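WbmS, polysaccharide deacetylase involved in O-antigen biosynthesis (PDB 3HFT) is a putative zinc-binding polysaccharide deacetylase that probably removes acetyl groups from sugars during the biosynthesis of the O-antigen in Bordetella bronchiseptica. Local coordinates at residues 33-38 against 159-164; 53-58 against 244-249; 58-63 against 85-90; 129-134 against 170-175. All blocks are in the same frame, centred on the assembly; numbering follows the deposited sequence.

Interaction 1 of 4, residues 33-38 against 159-164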
# COMPACT_ATOMS: atom_id res chain seq x y z
N GLU A 33 -22.03 -4.66 7.87
CA GLU A 33 -22.55 -6.02 7.80
C GLU A 33 -22.14 -6.67 6.49
O GLU A 33 -22.07 -7.89 6.38
CB GLU A 33 -24.10 -6.04 7.93
N SER A 34 -21.84 -5.86 5.48
CA SER A 34 -21.47 -6.40 4.18
C SER A 34 -20.09 -7.02 4.13
O SER A 34 -19.76 -7.72 3.17
CB SER A 34 -21.58 -5.31 3.11
OG SER A 34 -20.55 -4.35 3.23
N TRP A 35 -19.27 -6.78 5.15
CA TRP A 35 -17.90 -7.31 5.17
C TRP A 35 -17.41 -7.89 6.48
O TRP A 35 -16.49 -8.70 6.49
CB TRP A 35 -16.89 -6.23 4.78
CG TRP A 35 -16.57 -5.18 5.88
CD1 TRP A 35 -15.75 -5.34 7.02
CD2 TRP A 35 -17.00 -3.84 5.90
NE1 TRP A 35 -15.69 -4.18 7.72
CE2 TRP A 35 -16.45 -3.23 7.07
CE3 TRP A 35 -17.78 -3.07 5.05
CZ2 TRP A 35 -16.67 -1.90 7.38
CZ3 TRP A 35 -18.00 -1.74 5.36
CH2 TRP A 35 -17.45 -1.16 6.53
N ARG A 36 -17.96 -7.44 7.59
CA ARG A 36 -17.42 -7.80 8.89
C ARG A 36 -17.55 -9.26 9.16
O ARG A 36 -18.65 -9.83 9.14
CB ARG A 36 -18.12 -6.99 9.97
CG ARG A 36 -17.35 -6.85 11.22
CD ARG A 36 -18.10 -5.91 12.14
NE ARG A 36 -17.69 -6.11 13.52
CZ ARG A 36 -16.80 -5.37 14.16
NH1 ARG A 36 -16.21 -4.33 13.55
NH2 ARG A 36 -16.51 -5.67 15.43
N GLY A 37 -16.42 -9.90 9.40
CA GLY A 37 -16.39 -11.35 9.62
C GLY A 37 -16.57 -12.23 8.39
O GLY A 37 -16.60 -13.45 8.50
N ARG A 38 -16.66 -11.62 7.22
CA ARG A 38 -16.89 -12.37 6.00
C ARG A 38 -15.57 -12.68 5.35
O ARG A 38 -14.55 -12.05 5.65
CB ARG A 38 -17.80 -11.60 5.05
CG ARG A 38 -19.13 -11.25 5.68
CD ARG A 38 -20.03 -10.57 4.69
NE ARG A 38 -20.79 -11.52 3.90
CZ ARG A 38 -21.51 -11.23 2.81
NH1 ARG A 38 -21.57 -9.97 2.33
NH2 ARG A 38 -22.17 -12.21 2.18
N VAL A 159 -6.61 -5.29 13.04
CA VAL A 159 -7.96 -5.68 12.59
C VAL A 159 -8.29 -4.79 11.43
O VAL A 159 -8.30 -3.55 11.53
CB VAL A 159 -9.00 -5.54 13.68
CG1 VAL A 159 -10.41 -5.92 13.17
CG2 VAL A 159 -8.62 -6.39 14.88
N LEU A 160 -8.61 -5.44 10.32
CA LEU A 160 -8.77 -4.74 9.05
C LEU A 160 -10.19 -4.43 8.69
O LEU A 160 -11.11 -5.21 9.02
CB LEU A 160 -8.20 -5.58 7.96
CG LEU A 160 -6.68 -5.79 8.00
CD1 LEU A 160 -6.29 -6.78 6.92
CD2 LEU A 160 -5.95 -4.43 7.84
N GLN A 161 -10.35 -3.31 7.97
CA GLN A 161 -11.63 -2.80 7.50
C GLN A 161 -11.35 -2.09 6.15
O GLN A 161 -10.31 -1.44 6.00
CB GLN A 161 -12.19 -1.75 8.50
CG GLN A 161 -12.11 -2.12 10.02
CD GLN A 161 -13.12 -3.17 10.42
OE1 GLN A 161 -14.04 -3.43 9.66
NE2 GLN A 161 -12.98 -3.75 11.63
N PRO A 162 -12.28 -2.18 5.17
CA PRO A 162 -12.06 -1.42 3.95
C PRO A 162 -12.30 0.06 4.30
O PRO A 162 -12.90 0.36 5.33
CB PRO A 162 -13.18 -1.94 3.02
CG PRO A 162 -14.29 -2.26 3.99
CD PRO A 162 -13.59 -2.83 5.18
N TRP A 163 -11.82 0.97 3.46
CA TRP A 163 -11.99 2.39 3.69
C TRP A 163 -12.17 3.16 2.39
O TRP A 163 -11.86 2.66 1.32
CB TRP A 163 -10.81 2.95 4.52
CG TRP A 163 -9.50 3.00 3.87
CD1 TRP A 163 -9.03 4.02 3.11
CD2 TRP A 163 -8.43 2.03 3.95
NE1 TRP A 163 -7.76 3.76 2.70
CE2 TRP A 163 -7.36 2.55 3.20
CE3 TRP A 163 -8.29 0.79 4.56
CZ2 TRP A 163 -6.16 1.88 3.05
CZ3 TRP A 163 -7.11 0.11 4.42
CH2 TRP A 163 -6.05 0.65 3.66
N ARG A 164 -12.70 4.38 2.49
CA ARG A 164 -12.89 5.22 1.33
C ARG A 164 -11.57 5.86 0.90
O ARG A 164 -10.89 6.48 1.72
CB ARG A 164 -13.83 6.37 1.63
CG ARG A 164 -15.22 5.94 1.94
CD ARG A 164 -16.03 7.10 2.45
NE ARG A 164 -17.05 6.65 3.40
CZ ARG A 164 -18.30 6.30 3.08
NH1 ARG A 164 -18.74 6.34 1.82
NH2 ARG A 164 -19.11 5.91 4.06
O HOH W 1 -16.65 -2.82 11.22

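Interaction 2 of 4, residues 53-58 against 244-249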
# COMPACT_ATOMS: atom_id res chain seq x y z
N LEU A 53 -6.19 -23.16 -14.66
CA LEU A 53 -7.28 -22.27 -14.25
C LEU A 53 -8.56 -23.08 -14.10
O LEU A 53 -9.29 -22.91 -13.12
CB LEU A 53 -7.45 -21.10 -15.24
CG LEU A 53 -8.62 -20.15 -14.99
CD1 LEU A 53 -8.59 -19.57 -13.58
CD2 LEU A 53 -8.60 -19.04 -16.03
N GLN A 54 -8.81 -23.99 -15.04
CA GLN A 54 -10.02 -24.82 -14.96
C GLN A 54 -10.09 -25.62 -13.67
O GLN A 54 -11.16 -25.78 -13.10
CB GLN A 54 -10.14 -25.78 -16.13
CG GLN A 54 -11.52 -26.50 -16.13
CD GLN A 54 -12.67 -25.54 -16.37
OE1 GLN A 54 -12.68 -24.87 -17.39
NE2 GLN A 54 -13.63 -25.46 -15.44
N ASP A 55 -8.96 -26.13 -13.20
CA ASP A 55 -8.94 -26.91 -11.98
C ASP A 55 -9.33 -26.07 -10.79
O ASP A 55 -10.07 -26.52 -9.91
CB ASP A 55 -7.53 -27.50 -11.76
CG ASP A 55 -7.34 -28.06 -10.34
OD1 ASP A 55 -7.79 -29.18 -10.08
OD2 ASP A 55 -6.74 -27.38 -9.50
N THR A 56 -8.83 -24.83 -10.74
CA THR A 56 -9.19 -23.93 -9.66
C THR A 56 -10.68 -23.58 -9.72
O THR A 56 -11.36 -23.64 -8.72
CB THR A 56 -8.33 -22.67 -9.61
OG1 THR A 56 -6.95 -23.03 -9.49
CG2 THR A 56 -8.70 -21.84 -8.39
N ILE A 57 -11.18 -23.19 -10.90
CA ILE A 57 -12.63 -22.95 -11.09
C ILE A 57 -13.47 -24.15 -10.61
O ILE A 57 -14.45 -23.99 -9.88
CB ILE A 57 -12.96 -22.64 -12.58
CG1 ILE A 57 -12.41 -21.26 -12.99
CG2 ILE A 57 -14.47 -22.63 -12.84
CD1 ILE A 57 -12.42 -21.00 -14.48
N ASP A 58 -13.09 -25.35 -11.02
CA ASP A 58 -13.83 -26.55 -10.61
C ASP A 58 -13.89 -26.74 -9.09
O ASP A 58 -14.93 -27.08 -8.53
CB ASP A 58 -13.24 -27.79 -11.26
CG ASP A 58 -13.47 -27.82 -12.77
OD1 ASP A 58 -14.37 -27.11 -13.28
OD2 ASP A 58 -12.71 -28.56 -13.42
N GLY A 244 -0.40 -28.03 1.75
CA GLY A 244 0.05 -26.90 0.98
C GLY A 244 -1.12 -25.98 0.68
O GLY A 244 -2.17 -26.07 1.36
N SER A 245 -0.97 -25.15 -0.34
CA SER A 245 -1.97 -24.15 -0.73
C SER A 245 -3.32 -24.77 -1.07
O SER A 245 -4.36 -24.21 -0.73
CB SER A 245 -1.48 -23.33 -1.93
OG SER A 245 -0.30 -22.59 -1.59
N ARG A 246 -3.31 -25.92 -1.73
CA ARG A 246 -4.54 -26.59 -2.13
C ARG A 246 -5.28 -27.17 -0.92
O ARG A 246 -6.49 -26.99 -0.77
CB ARG A 246 -4.24 -27.72 -3.10
CG ARG A 246 -5.45 -28.34 -3.77
CD ARG A 246 -5.01 -29.56 -4.57
NE ARG A 246 -6.08 -30.07 -5.40
CZ ARG A 246 -6.46 -29.56 -6.57
NH1 ARG A 246 -5.89 -28.50 -7.07
NH2 ARG A 246 -7.45 -30.10 -7.24
N THR A 247 -4.56 -27.87 -0.06
CA THR A 247 -5.21 -28.47 1.10
C THR A 247 -5.67 -27.38 2.09
O THR A 247 -6.70 -27.53 2.72
CB THR A 247 -4.34 -29.51 1.79
OG1 THR A 247 -3.15 -28.90 2.25
CG2 THR A 247 -4.02 -30.69 0.84
N PHE A 248 -4.96 -26.26 2.15
CA PHE A 248 -5.38 -25.12 2.98
C PHE A 248 -6.72 -24.61 2.46
O PHE A 248 -7.65 -24.39 3.22
CB PHE A 248 -4.30 -24.05 2.91
CG PHE A 248 -4.61 -22.76 3.63
CD1 PHE A 248 -5.20 -21.70 2.97
CD2 PHE A 248 -4.21 -22.56 4.95
CE1 PHE A 248 -5.41 -20.50 3.60
CE2 PHE A 248 -4.42 -21.36 5.58
CZ PHE A 248 -5.02 -20.33 4.90
N LEU A 249 -6.82 -24.41 1.15
CA LEU A 249 -8.06 -23.92 0.54
C LEU A 249 -9.16 -24.92 0.71
O LEU A 249 -10.29 -24.55 1.03
CB LEU A 249 -7.83 -23.66 -0.95
CG LEU A 249 -9.04 -23.23 -1.77
CD1 LEU A 249 -9.73 -21.96 -1.25
CD2 LEU A 249 -8.57 -23.06 -3.25

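Interaction 3 of 4, residues 58-63 against 85-90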
# COMPACT_ATOMS: atom_id res chain seq x y z
N ASP A 58 -13.09 -25.35 -11.02
CA ASP A 58 -13.83 -26.55 -10.61
C ASP A 58 -13.89 -26.74 -9.09
O ASP A 58 -14.93 -27.08 -8.53
CB ASP A 58 -13.24 -27.79 -11.26
CG ASP A 58 -13.47 -27.82 -12.77
OD1 ASP A 58 -14.37 -27.11 -13.28
OD2 ASP A 58 -12.71 -28.56 -13.42
N LEU A 59 -12.79 -26.46 -8.42
CA LEU A 59 -12.70 -26.59 -6.98
C LEU A 59 -13.64 -25.61 -6.27
O LEU A 59 -14.40 -26.00 -5.36
CB LEU A 59 -11.24 -26.37 -6.59
CG LEU A 59 -10.66 -27.14 -5.42
CD1 LEU A 59 -10.90 -28.63 -5.61
CD2 LEU A 59 -9.16 -26.85 -5.28
N ILE A 60 -13.65 -24.35 -6.70
CA ILE A 60 -14.55 -23.34 -6.11
C ILE A 60 -16.03 -23.58 -6.48
O ILE A 60 -16.91 -23.51 -5.62
CB ILE A 60 -14.10 -21.92 -6.48
CG1 ILE A 60 -12.64 -21.71 -6.08
CG2 ILE A 60 -14.97 -20.86 -5.79
CD1 ILE A 60 -12.31 -22.12 -4.59
N GLU A 61 -16.30 -23.91 -7.76
CA GLU A 61 -17.64 -24.28 -8.18
C GLU A 61 -18.18 -25.47 -7.38
O GLU A 61 -19.33 -25.48 -7.00
CB GLU A 61 -17.71 -24.52 -9.70
CG GLU A 61 -17.53 -23.19 -10.44
CD GLU A 61 -17.90 -23.21 -11.92
OE1 GLU A 61 -17.83 -24.28 -12.56
OE2 GLU A 61 -18.20 -22.09 -12.44
N GLY A 62 -17.33 -26.45 -7.10
CA GLY A 62 -17.74 -27.60 -6.30
C GLY A 62 -18.18 -27.25 -4.88
O GLY A 62 -19.02 -27.94 -4.30
N ALA A 63 -17.61 -26.18 -4.33
CA ALA A 63 -17.96 -25.70 -3.00
C ALA A 63 -19.22 -24.86 -3.05
O ALA A 63 -19.90 -24.69 -2.04
CB ALA A 63 -16.78 -24.87 -2.43
N PRO A 85 -23.05 -16.59 -11.52
CA PRO A 85 -23.50 -15.41 -10.78
C PRO A 85 -22.82 -15.23 -9.43
O PRO A 85 -22.91 -14.16 -8.83
CB PRO A 85 -25.00 -15.65 -10.61
CG PRO A 85 -25.16 -17.13 -10.67
CD PRO A 85 -24.10 -17.63 -11.59
N LEU A 86 -22.14 -16.27 -8.94
CA LEU A 86 -21.42 -16.17 -7.68
C LEU A 86 -20.00 -15.64 -7.88
O LEU A 86 -19.30 -15.36 -6.90
CB LEU A 86 -21.36 -17.55 -7.01
CG LEU A 86 -22.66 -18.25 -6.63
CD1 LEU A 86 -22.35 -19.51 -5.85
CD2 LEU A 86 -23.56 -17.33 -5.85
N PHE A 87 -19.57 -15.51 -9.13
CA PHE A 87 -18.21 -15.09 -9.42
C PHE A 87 -18.15 -13.69 -9.99
O PHE A 87 -18.90 -13.33 -10.86
CB PHE A 87 -17.56 -16.04 -10.44
CG PHE A 87 -17.28 -17.43 -9.91
CD1 PHE A 87 -17.38 -17.74 -8.56
CD2 PHE A 87 -16.81 -18.40 -10.76
CE1 PHE A 87 -17.08 -19.01 -8.10
CE2 PHE A 87 -16.50 -19.67 -10.30
CZ PHE A 87 -16.63 -19.97 -8.98
N GLU A 88 -17.19 -12.92 -9.52
CA GLU A 88 -16.95 -11.59 -10.06
C GLU A 88 -15.64 -11.64 -10.84
O GLU A 88 -14.66 -12.24 -10.40
CB GLU A 88 -16.85 -10.57 -8.93
CG GLU A 88 -16.35 -9.21 -9.38
CD GLU A 88 -16.27 -8.20 -8.25
OE1 GLU A 88 -16.72 -8.53 -7.12
OE2 GLU A 88 -15.71 -7.10 -8.50
N LEU A 89 -15.62 -11.01 -12.01
CA LEU A 89 -14.42 -10.92 -12.82
C LEU A 89 -13.87 -9.49 -12.65
O LEU A 89 -14.60 -8.51 -12.85
CB LEU A 89 -14.72 -11.19 -14.29
CG LEU A 89 -13.52 -11.18 -15.26
CD1 LEU A 89 -12.49 -12.27 -14.92
CD2 LEU A 89 -13.98 -11.30 -16.74
N GLY A 90 -12.61 -9.40 -12.26
CA GLY A 90 -11.89 -8.15 -12.18
C GLY A 90 -10.64 -8.25 -13.04
O GLY A 90 -10.46 -9.22 -13.80

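Interaction 4 of 4, residues 129-134 against 170-175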
# COMPACT_ATOMS: atom_id res chain seq x y z
N LEU A 129 1.47 -5.90 -7.07
CA LEU A 129 0.95 -4.85 -6.19
C LEU A 129 1.54 -3.50 -6.55
O LEU A 129 1.82 -2.66 -5.68
CB LEU A 129 1.21 -5.24 -4.72
CG LEU A 129 0.58 -6.58 -4.28
CD1 LEU A 129 0.73 -6.81 -2.77
CD2 LEU A 129 -0.90 -6.66 -4.67
N VAL A 130 1.72 -3.29 -7.85
CA VAL A 130 2.19 -2.01 -8.33
C VAL A 130 1.07 -0.98 -8.14
O VAL A 130 -0.05 -1.14 -8.66
CB VAL A 130 2.64 -2.03 -9.83
CG1 VAL A 130 3.13 -0.61 -10.23
CG2 VAL A 130 3.72 -3.09 -10.12
N GLN A 131 1.36 0.09 -7.42
CA GLN A 131 0.35 1.11 -7.11
C GLN A 131 1.04 2.45 -6.89
O GLN A 131 2.27 2.50 -6.69
CB GLN A 131 -0.44 0.69 -5.87
CG GLN A 131 0.43 0.43 -4.67
CD GLN A 131 -0.25 -0.42 -3.61
OE1 GLN A 131 -1.06 0.08 -2.83
NE2 GLN A 131 0.10 -1.72 -3.58
N ALA A 132 0.24 3.52 -7.00
CA ALA A 132 0.71 4.88 -6.85
C ALA A 132 -0.56 5.73 -6.81
O ALA A 132 -1.62 5.32 -7.29
CB ALA A 132 1.57 5.31 -8.10
N THR A 133 -0.44 6.94 -6.29
CA THR A 133 -1.56 7.86 -6.34
C THR A 133 -2.09 8.05 -7.76
O THR A 133 -3.31 8.06 -7.95
CB THR A 133 -1.19 9.17 -5.66
OG1 THR A 133 -0.95 8.89 -4.26
CG2 THR A 133 -2.34 10.21 -5.81
N SER A 134 -1.23 8.22 -8.77
CA SER A 134 -1.74 8.44 -10.12
C SER A 134 -2.40 7.18 -10.67
O SER A 134 -3.39 7.25 -11.40
CB SER A 134 -0.62 8.87 -11.06
OG SER A 134 0.30 7.81 -11.16
N MSE A 170 -13.61 5.54 -4.84
CA MSE A 170 -13.04 4.21 -4.74
C MSE A 170 -13.00 3.78 -3.27
O MSE A 170 -12.99 4.62 -2.37
CB MSE A 170 -11.62 4.19 -5.31
CG MSE A 170 -11.54 4.53 -6.80
SE MSE A 170 -9.91 3.75 -7.56
CE MSE A 170 -10.35 1.89 -7.43
N VAL A 171 -12.99 2.47 -3.07
CA VAL A 171 -12.88 1.86 -1.77
C VAL A 171 -11.58 1.03 -1.79
O VAL A 171 -11.30 0.29 -2.76
CB VAL A 171 -14.09 0.97 -1.49
CG1 VAL A 171 -13.84 0.08 -0.27
CG2 VAL A 171 -15.35 1.84 -1.33
N ARG A 172 -10.73 1.22 -0.79
CA ARG A 172 -9.55 0.40 -0.67
C ARG A 172 -9.88 -0.80 0.21
O ARG A 172 -10.42 -0.66 1.32
CB ARG A 172 -8.37 1.19 -0.11
CG ARG A 172 -8.05 2.40 -0.93
CD ARG A 172 -6.58 2.69 -0.80
NE ARG A 172 -5.82 1.77 -1.63
CZ ARG A 172 -4.52 1.86 -1.83
NH1 ARG A 172 -3.83 2.83 -1.24
NH2 ARG A 172 -3.90 1.01 -2.62
N VAL A 173 -9.58 -1.99 -0.30
CA VAL A 173 -9.87 -3.22 0.36
C VAL A 173 -8.55 -3.95 0.71
O VAL A 173 -7.89 -4.47 -0.16
CB VAL A 173 -10.74 -4.14 -0.55
CG1 VAL A 173 -11.07 -5.47 0.20
CG2 VAL A 173 -12.02 -3.38 -1.04
N PRO A 174 -8.16 -3.98 2.01
CA PRO A 174 -6.89 -4.61 2.34
C PRO A 174 -7.05 -6.13 2.46
O PRO A 174 -8.11 -6.59 2.86
CB PRO A 174 -6.56 -4.03 3.70
CG PRO A 174 -7.90 -3.89 4.34
CD PRO A 174 -8.80 -3.43 3.21
N TYR A 175 -6.00 -6.88 2.14
CA TYR A 175 -6.06 -8.33 2.25
C TYR A 175 -4.95 -8.85 3.11
O TYR A 175 -3.94 -8.17 3.32
CB TYR A 175 -6.11 -9.01 0.89
CG TYR A 175 -4.87 -9.05 0.02
CD1 TYR A 175 -4.49 -7.95 -0.75
CD2 TYR A 175 -4.17 -10.21 -0.13
CE1 TYR A 175 -3.41 -8.01 -1.60
CE2 TYR A 175 -3.10 -10.30 -1.01
CZ TYR A 175 -2.73 -9.20 -1.74
OH TYR A 175 -1.69 -9.29 -2.65
O HOH W 2 -1.04 2.62 -1.86

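Interaction 1 of 4, residues 33-38 against 159-164
Gln-161 OE1, in the conformer described, is gripped twice: by the indole N-H of Trp-35, with NE1 to OE1 at 2.7 Å, and by a water that donates to it. A second conformer of the glutamine is modelled, so these bonds may be partly occupied. The indole bond is nearly straight, 161° at the hydrogen. It lies close to the ring plane and meets the amide oxygen almost head-on, with a C=O...N angle of 169°. Ring and amide planes are nonetheless strongly twisted. The same water accepts from Arg-36, its oxygen 2.8 Å from NH1, so the exposed guanidinium reaches the glutamine through this single water. Gln-161 suits this place because its amide can accept and donate at once: its NE2 bonds to the carbonyl of Asp-200. A bend at chi2 swings the amide back toward the tryptophan. Pro-162 supplies the apolar half: its CD stands 3.5 Å from the centroid of the five-membered ring of Trp-35, only 11° off the ring normal, a CH-pi contact in which CG also reaches toward the six-membered ring. A tryptophan is apt here, offering a flat face to the proline and an N-H to the amide. Segment 33-38 makes a type II turn just before strand 39-44 of the parallel sheet. Segment 159-164 leads into strand 163-164, the outer partner of strand 171-172, with Ala-156 of the second subunit packing on Gln-161.

Interaction 2 of 4, residues 53-58 against 244-249
Both key side chains leave their helices with CG opposite the backbone N, Asp-55 with chi1 at 167° and Arg-246 at -170°. The arginine chain then stays extended to NE, which carries its guanidinium across to the shorter aspartate coming from the opposite direction. The result is a bidentate, end-on salt bridge. Arg-246 NH1 lies 2.8 Å from Asp-55 OD2 in a bond that is almost straight at 176°, and Arg-246 NH2 lies 3.0 Å from Asp-55 OD1. Each carboxylate oxygen uses its syn lone pair, and the two flat groups are nearly coplanar, so the pair of parallel bonds fixes the rotation of both. Aspartate and arginine fit these places because the short acid can remain close to its own helix while the long base spans the distance. The contact joins helix 50-63 to the first turn of the C-terminal helix 245-256, whose N-cap is Gly-244; the N-H of that glycine also bonds to Thr-247 OG1, 2.9 Å away. Arg-246 NH1 has a second acceptor in the carbonyl of Val-212, which ties the arginine to helix 209-214 as well. Arg-239 also lies beside the carboxylate, so two arginines gather round one acid, which probably favours its ionised form and makes this a directional ion pair between two helices, not apolar packing.

Interaction 3 of 4, residues 58-63 against 85-90
Phe-87 packs against Ile-60 and Glu-61 in a fold whose parallel sheet and helices are consistent with the distorted beta/alpha barrel of the polysaccharide deacetylase family. Helix 50-63 leads into strand 67-71, and helix 77-83 then connects that strand to its parallel neighbour 87-91, a beta-alpha-beta crossover; Phe-87 begins the crossover's second strand, at one edge of the sheet. The apolar part lies with Ile-60. Its CG2 branch does the touching, 3.6 Å from Phe-87 CE1, while CD1 points toward helix 245-256, where Leu-249 CD2 is near it; Ile-60 also touches Leu-253. With chi1 at -55°, CG2 stands opposite the backbone N and is presented to the ring. A branched residue thus serves two neighbours. Phenylalanine is apt, since its flat ring bridges from the strand to the helix and also meets Ala-67, Ile-81 and the ring of Trp-69. The second contact is with the aliphatic part of an acid. The Glu-61 and Phe-87 side chains cross at about a right angle, with Glu-61 CG 3.6 Å from Phe-87 CZ. The carboxylate continues past the ring, Glu-61 OE2 3.7 Å from Phe-87 CE2, and OE2 is hydrogen-bonded to the amide of Asn-84, so glutamate can shield the ring with its stem and still keep its charge in polar company. The ring tip is thus held between two consecutive helix side chains, with Phe-87 CZ also 3.7 Å from Ile-60 CG2.

Interaction 4 of 4, residues 129-134 against 170-175
The guanidinium of Arg-172 is met near its edge, somewhat tilted from the plane, by Gln-131 OE1 and, in the plane, by a water; the phenol ring of Tyr-175 is met at its edge by Leu-129 CD2. Arg-172 bends at chi3 (77°), which turns its guanidinium toward Gln-131. Its NH2 donates to Gln-131 OE1 over 3.0 Å, a bent bond of 146° whose donor stands above the amide's carbonyl plane, amide and guanidinium planes being 60° apart. The water closes the pair into a small ring, donating to Gln-131 OE1 at 2.7 Å and accepting from Arg-172 NH1 at 2.9 Å. Gln-131 NE2 turns back to Leu-129 O, 2.9 Å away, and also to the carbonyl of Asn-149, so this buried glutamine donates and accepts at once and its flip is set. The main partner of Arg-172 is Asp-147, in a salt bridge. Leu-129 CD2 lies 3.4 Å from Tyr-175 OH, which hydrogen-bonds to Glu-178, while Arg-125 makes a cation-pi contact with the ring. The contact thus joins the loop after the zinc ligand His-127, which opens helix 133-141 beside Gln-131 of the second subunit, to strand 171-172 of the mixed sheet, between strands 146-147 and 163-164.

Interactions 3 and 4 are buried, interaction 1 is partly so, and interaction 2 lies at the surface. Their chemistry follows suit: apolar packing round one aromatic ring in 3, a bidentate ion pair in 2, and glutamine amides with bridging waters in 1 and 4, joined in 1 by a proline on an indole face. Interactions 2 and 3 both draw on helix 50-63, overlap at Asp-58, which takes no part in either contact, and meet where Leu-249 packs on Ile-60. Interactions 1 and 4 hold neighbouring strands of the mixed sheet, linked by a probable hydrogen bond from Arg-172 N to Trp-163 O, and both touch the second subunit. Interaction 4 lies across the chain's centre from 2 and 3.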